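N5-Carboxyaminoimidazole ribonucleotide synthetase (Staphylococcus aureus subsp. aureus, PDB 3ORQ) catalyses the ATP-dependent carboxylation of 5-aminoimidazole ribonucleotide with bicarbonate to N5-carboxyaminoimidazole ribonucleotide, a step of purine biosynthesis. Local coordinates at residues T123-P127 and Q265-N269; L189-E194 and F258-N264. One frame throughout, in Å; residues are numbered along the deposited sequence.

Contact 1: T123-P127 and Q265-N269. With ADP (adenosine-5'-diphosphate), chain D.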
loop_
_atom_site.group_PDB
_atom_site.type_symbol
_atom_site.label_atom_id
_atom_site.label_comp_id
_atom_site.label_asym_id
_atom_site.label_seq_id
_atom_site.Cartn_x
_atom_site.Cartn_y
_atom_site.Cartn_z
ATOM N N THR A 123 -33.794 3.752 -12.862
ATOM C CA THR A 123 -33.188 4.528 -11.772
ATOM C C THR A 123 -33.762 5.966 -11.748
ATOM O O THR A 123 -34.387 6.411 -12.704
ATOM C CB THR A 123 -31.682 4.627 -11.917
ATOM O OG1 THR A 123 -31.402 5.515 -12.990
ATOM C CG2 THR A 123 -31.060 3.285 -12.226
ATOM N N LYS A 124 -33.534 6.695 -10.661
ATOM C CA LYS A 124 -33.995 8.079 -10.595
ATOM C C LYS A 124 -32.949 9.023 -11.225
ATOM O O LYS A 124 -31.962 9.398 -10.588
ATOM C CB LYS A 124 -34.340 8.466 -9.136
ATOM C CG LYS A 124 -34.874 9.914 -8.927
ATOM C CD LYS A 124 -36.321 10.137 -9.368
ATOM C CE LYS A 124 -36.703 11.616 -9.243
ATOM N NZ LYS A 124 -37.987 12.007 -9.914
ATOM N N VAL A 125 -33.165 9.386 -12.480
ATOM C CA VAL A 125 -32.280 10.298 -13.206
ATOM C C VAL A 125 -32.821 11.741 -13.183
ATOM O O VAL A 125 -34.021 11.962 -13.095
ATOM C CB VAL A 125 -32.113 9.834 -14.686
ATOM C CG1 VAL A 125 -31.380 10.867 -15.525
ATOM C CG2 VAL A 125 -31.359 8.540 -14.746
ATOM N N VAL A 126 -31.924 12.719 -13.272
ATOM C CA VAL A 126 -32.324 14.101 -13.449
ATOM C C VAL A 126 -32.911 14.249 -14.842
ATOM O O VAL A 126 -32.308 13.795 -15.815
ATOM C CB VAL A 126 -31.139 15.070 -13.257
ATOM C CG1 VAL A 126 -29.988 14.711 -14.172
ATOM C CG2 VAL A 126 -31.567 16.510 -13.501
ATOM N N PRO A 127 -34.107 14.872 -14.945
ATOM C CA PRO A 127 -34.758 15.004 -16.249
ATOM C C PRO A 127 -33.809 15.638 -17.259
ATOM O O PRO A 127 -33.106 16.612 -16.937
ATOM C CB PRO A 127 -35.965 15.904 -15.950
ATOM C CG PRO A 127 -36.316 15.564 -14.501
ATOM C CD PRO A 127 -34.992 15.244 -13.822
ATOM N N GLN A 265 -34.301 14.090 -1.796
ATOM C CA GLN A 265 -34.498 13.169 -2.913
ATOM C C GLN A 265 -33.191 12.726 -3.617
ATOM O O GLN A 265 -32.353 13.573 -3.979
ATOM C CB GLN A 265 -35.416 13.806 -3.933
ATOM C CG GLN A 265 -35.946 12.869 -4.972
ATOM C CD GLN A 265 -37.378 13.187 -5.308
ATOM O OE1 GLN A 265 -38.286 12.873 -4.530
ATOM N NE2 GLN A 265 -37.596 13.837 -6.459
ATOM N N LEU A 266 -33.068 11.412 -3.839
ATOM C CA LEU A 266 -31.871 10.802 -4.428
ATOM C C LEU A 266 -31.992 10.711 -5.935
ATOM O O LEU A 266 -32.978 10.184 -6.438
ATOM C CB LEU A 266 -31.622 9.387 -3.864
ATOM C CG LEU A 266 -30.252 8.713 -4.125
ATOM C CD1 LEU A 266 -29.153 9.406 -3.330
ATOM C CD2 LEU A 266 -30.216 7.199 -3.849
ATOM N N TYR A 267 -31.005 11.240 -6.652
ATOM C CA TYR A 267 -30.881 10.964 -8.082
ATOM C C TYR A 267 -29.495 10.363 -8.393
ATOM O O TYR A 267 -28.473 10.782 -7.817
ATOM C CB TYR A 267 -31.027 12.222 -8.943
ATOM C CG TYR A 267 -32.232 13.141 -8.719
ATOM C CD1 TYR A 267 -32.381 13.869 -7.532
ATOM C CD2 TYR A 267 -33.170 13.348 -9.732
ATOM C CE1 TYR A 267 -33.427 14.724 -7.356
ATOM C CE2 TYR A 267 -34.203 14.209 -9.561
ATOM C CZ TYR A 267 -34.331 14.895 -8.374
ATOM O OH TYR A 267 -35.394 15.753 -8.186
ATOM N N VAL A 268 -29.458 9.425 -9.337
ATOM C CA VAL A 268 -28.205 9.005 -9.927
ATOM C C VAL A 268 -27.717 10.108 -10.856
ATOM O O VAL A 268 -28.458 10.519 -11.752
ATOM C CB VAL A 268 -28.406 7.720 -10.734
ATOM C CG1 VAL A 268 -27.087 7.123 -11.136
ATOM C CG2 VAL A 268 -29.196 6.729 -9.928
ATOM N N ASN A 269 -26.483 10.578 -10.645
ATOM C CA ASN A 269 -25.827 11.501 -11.556
ATOM C C ASN A 269 -25.075 10.823 -12.704
ATOM O O ASN A 269 -25.397 11.010 -13.872
ATOM C CB ASN A 269 -24.865 12.431 -10.805
ATOM C CG ASN A 269 -24.022 13.331 -11.766
ATOM O OD1 ASN A 269 -24.481 13.714 -12.855
ATOM N ND2 ASN A 269 -22.778 13.643 -11.362
HETATM P PB ADP D . -17.893 15.754 -14.368
HETATM O O1B ADP D . -18.255 14.498 -15.118
HETATM O O2B ADP D . -17.426 15.639 -12.943
HETATM O O3B ADP D . -17.028 16.661 -15.198
HETATM P PA ADP D . -20.556 16.157 -13.449
HETATM O O1A ADP D . -21.681 15.982 -14.437
HETATM O O2A ADP D . -20.225 15.018 -12.519
HETATM O O3A ADP D . -19.235 16.634 -14.254
HETATM O "O5'" ADP D . -20.804 17.455 -12.537
HETATM C "C5'" ADP D . -19.783 17.994 -11.716
HETATM C "C4'" ADP D . -20.431 18.763 -10.577
HETATM O "O4'" ADP D . -21.284 19.823 -11.085
HETATM C "C3'" ADP D . -21.325 17.886 -9.697
HETATM O "O3'" ADP D . -20.629 17.221 -8.637
HETATM C "C2'" ADP D . -22.325 18.894 -9.153
HETATM O "O2'" ADP D . -21.855 19.456 -7.941
HETATM C "C1'" ADP D . -22.435 19.960 -10.237
HETATM N N9 ADP D . -23.635 19.569 -11.011
HETATM C C8 ADP D . -23.626 18.819 -12.133
HETATM N N7 ADP D . -24.882 18.590 -12.592
HETATM C C5 ADP D . -25.710 19.238 -11.734
HETATM C C6 ADP D . -27.182 19.426 -11.642
HETATM N N6 ADP D . -27.987 18.851 -12.577
HETATM N N1 ADP D . -27.650 20.151 -10.600
HETATM C C2 ADP D . -26.834 20.703 -9.669
HETATM N N3 ADP D . -25.485 20.575 -9.688
HETATM C C4 ADP D . -24.891 19.867 -10.688
#
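The carbonyl oxygen O of K124 takes the backbone N-H of V268 at 2.8 Å, and CA of Y267 comes to 3.1 Å from the same oxygen as a CA-H...O contact. This is where, in the ATP-grasp fold, the loop between helix 111-120 and strand 128-131 passes over strand 266-272, an outermost strand of the large antiparallel sheet; the two backbones run nearly at right angles (101°). The K124 side chain then runs alongside Y267, both pointing the same way. With CG anti to the backbone N (chi1 -179°) and a bend at chi2, the lysine brings its CE to 3.6 Å from CE2 of the tyrosine ring, approaching obliquely. Farther round that ring, O of V125 sits at the edge near the ring plane, 3.7 Å from CD2. At the start of the loop, CG2 of V268 meets CB of T123 at 3.8 Å, the two short side chains crossing at about a right angle; Q240 of helix 234-245 and L118 of helix 111-120 also touch V268. One residue along, N269 serves the nucleotide pocket: its ND2 donates to O2A on the alpha-phosphate of ADP at 3.1 Å, with an N-H...O angle of 152°.

Contact 2: L189-E194 and F258-N264; sequences LNIKKE and FFIDSNN. With ADP (adenosine-5'-diphosphate), chain D.
Strands 191-201 and 252-261 run antiparallel here, with K193 and I260 as a hydrogen-bonded pair, E194 and F259 as the next, non-hydrogen-bonded one, and a corner at K192 in segment 189-194. I260 N-H donates to K193 O and I260 O accepts from K192 N, each at 2.9 Å. The side chains of E194 and F259 leave the same face side by side, the carboxylate plane turned 75° from the ring. OE2 of E194 lies at the ring edge, in its plane, 3.2 Å from CE1 of F259. The glutamate, extended beyond CG, reaches the ribose: its OE2 accepts from O3' of ADP at 2.5 Å and its OE1 from O2' at 2.6 Å. Over one face of the F259 ring stands CD1 of I191, 3.5 Å from the centroid, a CH-pi contact; CG1 is anti to the carbonyl carbon (chi1 -62°) and the chain continues extended, which carries CD1 over the ring. The same methyl touches C2 of the adenine, and CZ of F259 lies 3.6 Å from adenine N7. At the corner, the K192 side chain crosses that of I260 obliquely, and its NZ bonds OD1 of N264, which closes the type I turn D261-N264. Finally, L189 N donates to adenine N1 at 3.1 Å; a backbone N-H reading the base edge, a carboxylate holding the ribose diol and apolar side chains against the adenine are typical of the ATP-grasp nucleotide pocket.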
loop_
_atom_site.group_PDB
_atom_site.type_symbol
_atom_site.label_atom_id
_atom_site.label_comp_id
_atom_site.label_asym_id
_atom_site.label_seq_id
_atom_site.Cartn_x
_atom_site.Cartn_y
_atom_site.Cartn_z
ATOM N N LEU A 189 -30.502 21.337 -10.269
ATOM C CA LEU A 189 -31.140 21.044 -9.007
ATOM C C LEU A 189 -30.596 21.879 -7.882
ATOM O O LEU A 189 -29.490 22.392 -7.963
ATOM C CB LEU A 189 -30.918 19.578 -8.631
ATOM C CG LEU A 189 -31.455 18.474 -9.544
ATOM C CD1 LEU A 189 -31.077 17.101 -8.982
ATOM C CD2 LEU A 189 -32.928 18.596 -9.706
ATOM N N ASN A 190 -31.385 21.991 -6.821
ATOM C CA ASN A 190 -30.923 22.565 -5.571
ATOM C C ASN A 190 -30.409 21.442 -4.662
ATOM O O ASN A 190 -31.167 20.871 -3.867
ATOM C CB ASN A 190 -32.050 23.357 -4.892
ATOM C CG ASN A 190 -31.573 24.128 -3.663
ATOM O OD1 ASN A 190 -32.362 24.424 -2.764
ATOM N ND2 ASN A 190 -30.277 24.458 -3.622
ATOM N N ILE A 191 -29.121 21.133 -4.797
ATOM C CA ILE A 191 -28.490 19.978 -4.136
ATOM C C ILE A 191 -27.963 20.307 -2.740
ATOM O O ILE A 191 -27.237 21.284 -2.581
ATOM C CB ILE A 191 -27.323 19.492 -4.970
ATOM C CG1 ILE A 191 -27.834 19.022 -6.327
ATOM C CG2 ILE A 191 -26.528 18.374 -4.226
ATOM C CD1 ILE A 191 -26.731 18.477 -7.202
ATOM N N LYS A 192 -28.320 19.504 -1.734
ATOM C CA LYS A 192 -27.777 19.753 -0.389
ATOM C C LYS A 192 -26.539 18.893 -0.076
ATOM O O LYS A 192 -25.632 19.337 0.622
ATOM C CB LYS A 192 -28.836 19.639 0.718
ATOM C CG LYS A 192 -29.439 18.276 0.857
ATOM C CD LYS A 192 -30.525 18.220 1.934
ATOM C CE LYS A 192 -30.041 17.475 3.167
ATOM N NZ LYS A 192 -31.130 17.319 4.176
ATOM N N LYS A 193 -26.506 17.670 -0.588
ATOM C CA LYS A 193 -25.338 16.811 -0.432
ATOM C C LYS A 193 -25.106 16.002 -1.701
ATOM O O LYS A 193 -26.051 15.657 -2.406
ATOM C CB LYS A 193 -25.539 15.861 0.759
ATOM C CG LYS A 193 -25.359 16.477 2.145
ATOM C CD LYS A 193 -24.095 15.964 2.784
ATOM C CE LYS A 193 -24.273 15.750 4.279
ATOM N NZ LYS A 193 -24.343 17.001 5.090
ATOM N N GLU A 194 -23.841 15.727 -1.993
ATOM C CA GLU A 194 -23.485 14.698 -2.972
ATOM C C GLU A 194 -22.829 13.502 -2.315
ATOM O O GLU A 194 -21.990 13.649 -1.417
ATOM C CB GLU A 194 -22.562 15.250 -4.037
ATOM C CG GLU A 194 -23.213 16.340 -4.879
ATOM C CD GLU A 194 -22.307 16.827 -5.939
ATOM O OE1 GLU A 194 -21.867 17.973 -5.836
ATOM O OE2 GLU A 194 -21.994 16.057 -6.861
ATOM N N PHE A 258 -24.160 10.266 -6.898
ATOM C CA PHE A 258 -25.563 10.628 -6.681
ATOM C C PHE A 258 -25.722 12.074 -6.211
ATOM O O PHE A 258 -24.857 12.615 -5.538
ATOM C CB PHE A 258 -26.226 9.768 -5.591
ATOM C CG PHE A 258 -26.176 8.290 -5.830
ATOM C CD1 PHE A 258 -25.026 7.570 -5.546
ATOM C CD2 PHE A 258 -27.309 7.603 -6.250
ATOM C CE1 PHE A 258 -24.989 6.183 -5.729
ATOM C CE2 PHE A 258 -27.293 6.244 -6.444
ATOM C CZ PHE A 258 -26.118 5.517 -6.170
ATOM N N PHE A 259 -26.878 12.657 -6.527
ATOM C CA PHE A 259 -27.287 13.916 -5.952
ATOM C C PHE A 259 -28.374 13.693 -4.900
ATOM O O PHE A 259 -29.271 12.863 -5.073
ATOM C CB PHE A 259 -27.839 14.856 -7.042
ATOM C CG PHE A 259 -26.848 15.227 -8.095
ATOM C CD1 PHE A 259 -25.484 15.289 -7.807
ATOM C CD2 PHE A 259 -27.276 15.524 -9.384
ATOM C CE1 PHE A 259 -24.546 15.642 -8.793
ATOM C CE2 PHE A 259 -26.351 15.882 -10.384
ATOM C CZ PHE A 259 -24.976 15.956 -10.077
ATOM N N ILE A 260 -28.311 14.434 -3.809
ATOM C CA ILE A 260 -29.499 14.526 -2.980
ATOM C C ILE A 260 -30.090 15.970 -2.943
ATOM O O ILE A 260 -29.378 16.939 -2.646
ATOM C CB ILE A 260 -29.307 13.889 -1.585
ATOM C CG1 ILE A 260 -29.241 14.959 -0.519
ATOM C CG2 ILE A 260 -28.120 12.813 -1.513
ATOM C CD1 ILE A 260 -30.465 14.943 0.342
ATOM N N ASP A 261 -31.382 16.081 -3.276
ATOM C CA ASP A 261 -32.198 17.333 -3.246
ATOM C C ASP A 261 -32.106 18.218 -2.027
ATOM O O ASP A 261 -31.688 17.784 -0.969
ATOM C CB ASP A 261 -33.707 16.975 -3.322
ATOM C CG ASP A 261 -34.261 17.164 -4.686
ATOM O OD1 ASP A 261 -33.455 17.435 -5.613
ATOM O OD2 ASP A 261 -35.488 17.070 -4.844
ATOM N N SER A 262 -32.606 19.447 -2.168
ATOM C CA SER A 262 -33.007 20.258 -1.012
ATOM C C SER A 262 -34.101 19.533 -0.211
ATOM O O SER A 262 -34.269 19.764 0.989
ATOM C CB SER A 262 -33.505 21.619 -1.474
ATOM O OG SER A 262 -34.565 21.473 -2.402
ATOM N N ASN A 263 -34.810 18.636 -0.895
ATOM C CA ASN A 263 -35.885 17.839 -0.302
ATOM C C ASN A 263 -35.550 16.377 -0.003
ATOM O O ASN A 263 -36.446 15.531 0.099
ATOM C CB ASN A 263 -37.138 17.928 -1.170
ATOM C CG ASN A 263 -38.039 19.055 -0.745
ATOM O OD1 ASN A 263 -38.979 18.846 0.026
ATOM N ND2 ASN A 263 -37.738 20.269 -1.202
ATOM N N ASN A 264 -34.256 16.090 0.134
ATOM C CA ASN A 264 -33.756 14.752 0.482
ATOM C C ASN A 264 -34.027 13.669 -0.563
ATOM O O ASN A 264 -33.981 12.478 -0.256
ATOM C CB ASN A 264 -34.266 14.315 1.854
ATOM C CG ASN A 264 -33.150 13.934 2.788
ATOM O OD1 ASN A 264 -32.229 14.723 3.014
ATOM N ND2 ASN A 264 -33.236 12.734 3.368
HETATM P PB ADP D . -17.893 15.754 -14.368
HETATM O O1B ADP D . -18.255 14.498 -15.118
HETATM O O2B ADP D . -17.426 15.639 -12.943
HETATM O O3B ADP D . -17.028 16.661 -15.198
HETATM P PA ADP D . -20.556 16.157 -13.449
HETATM O O1A ADP D . -21.681 15.982 -14.437
HETATM O O2A ADP D . -20.225 15.018 -12.519
HETATM O O3A ADP D . -19.235 16.634 -14.254
HETATM O "O5'" ADP D . -20.804 17.455 -12.537
HETATM C "C5'" ADP D . -19.783 17.994 -11.716
HETATM C "C4'" ADP D . -20.431 18.763 -10.577
HETATM O "O4'" ADP D . -21.284 19.823 -11.085
HETATM C "C3'" ADP D . -21.325 17.886 -9.697
HETATM O "O3'" ADP D . -20.629 17.221 -8.637
HETATM C "C2'" ADP D . -22.325 18.894 -9.153
HETATM O "O2'" ADP D . -21.855 19.456 -7.941
HETATM C "C1'" ADP D . -22.435 19.960 -10.237
HETATM N N9 ADP D . -23.635 19.569 -11.011
HETATM C C8 ADP D . -23.626 18.819 -12.133
HETATM N N7 ADP D . -24.882 18.590 -12.592
HETATM C C5 ADP D . -25.710 19.238 -11.734
HETATM C C6 ADP D . -27.182 19.426 -11.642
HETATM N N6 ADP D . -27.987 18.851 -12.577
HETATM N N1 ADP D . -27.650 20.151 -10.600
HETATM C C2 ADP D . -26.834 20.703 -9.669
HETATM N N3 ADP D . -25.485 20.575 -9.688
HETATM C C4 ADP D . -24.891 19.867 -10.688
#

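Contacts 1 and 2 share one antiparallel sheet: strands 252-261 and 266-272 follow each other in the chain and pair side by side, Y267 O probably accepting from F259 N. Each is partly buried: V126 and V268 in contact 1 and F259 and I260 in contact 2 are buried, while K124 and K192 are exposed. Contact 2 is strand-to-strand pairing within the sheet, whereas contact 1 lays an irregular loop across its outermost strand through a single sound backbone bond. Their shares of ADP differ accordingly: 189-194 meets base and ribose, with F259 of 258-264 against the adenine, while 265-269 reaches the alpha-phosphate. N269 CG packs 3.3 Å from F259 CZ, joining the two parts of the pocket.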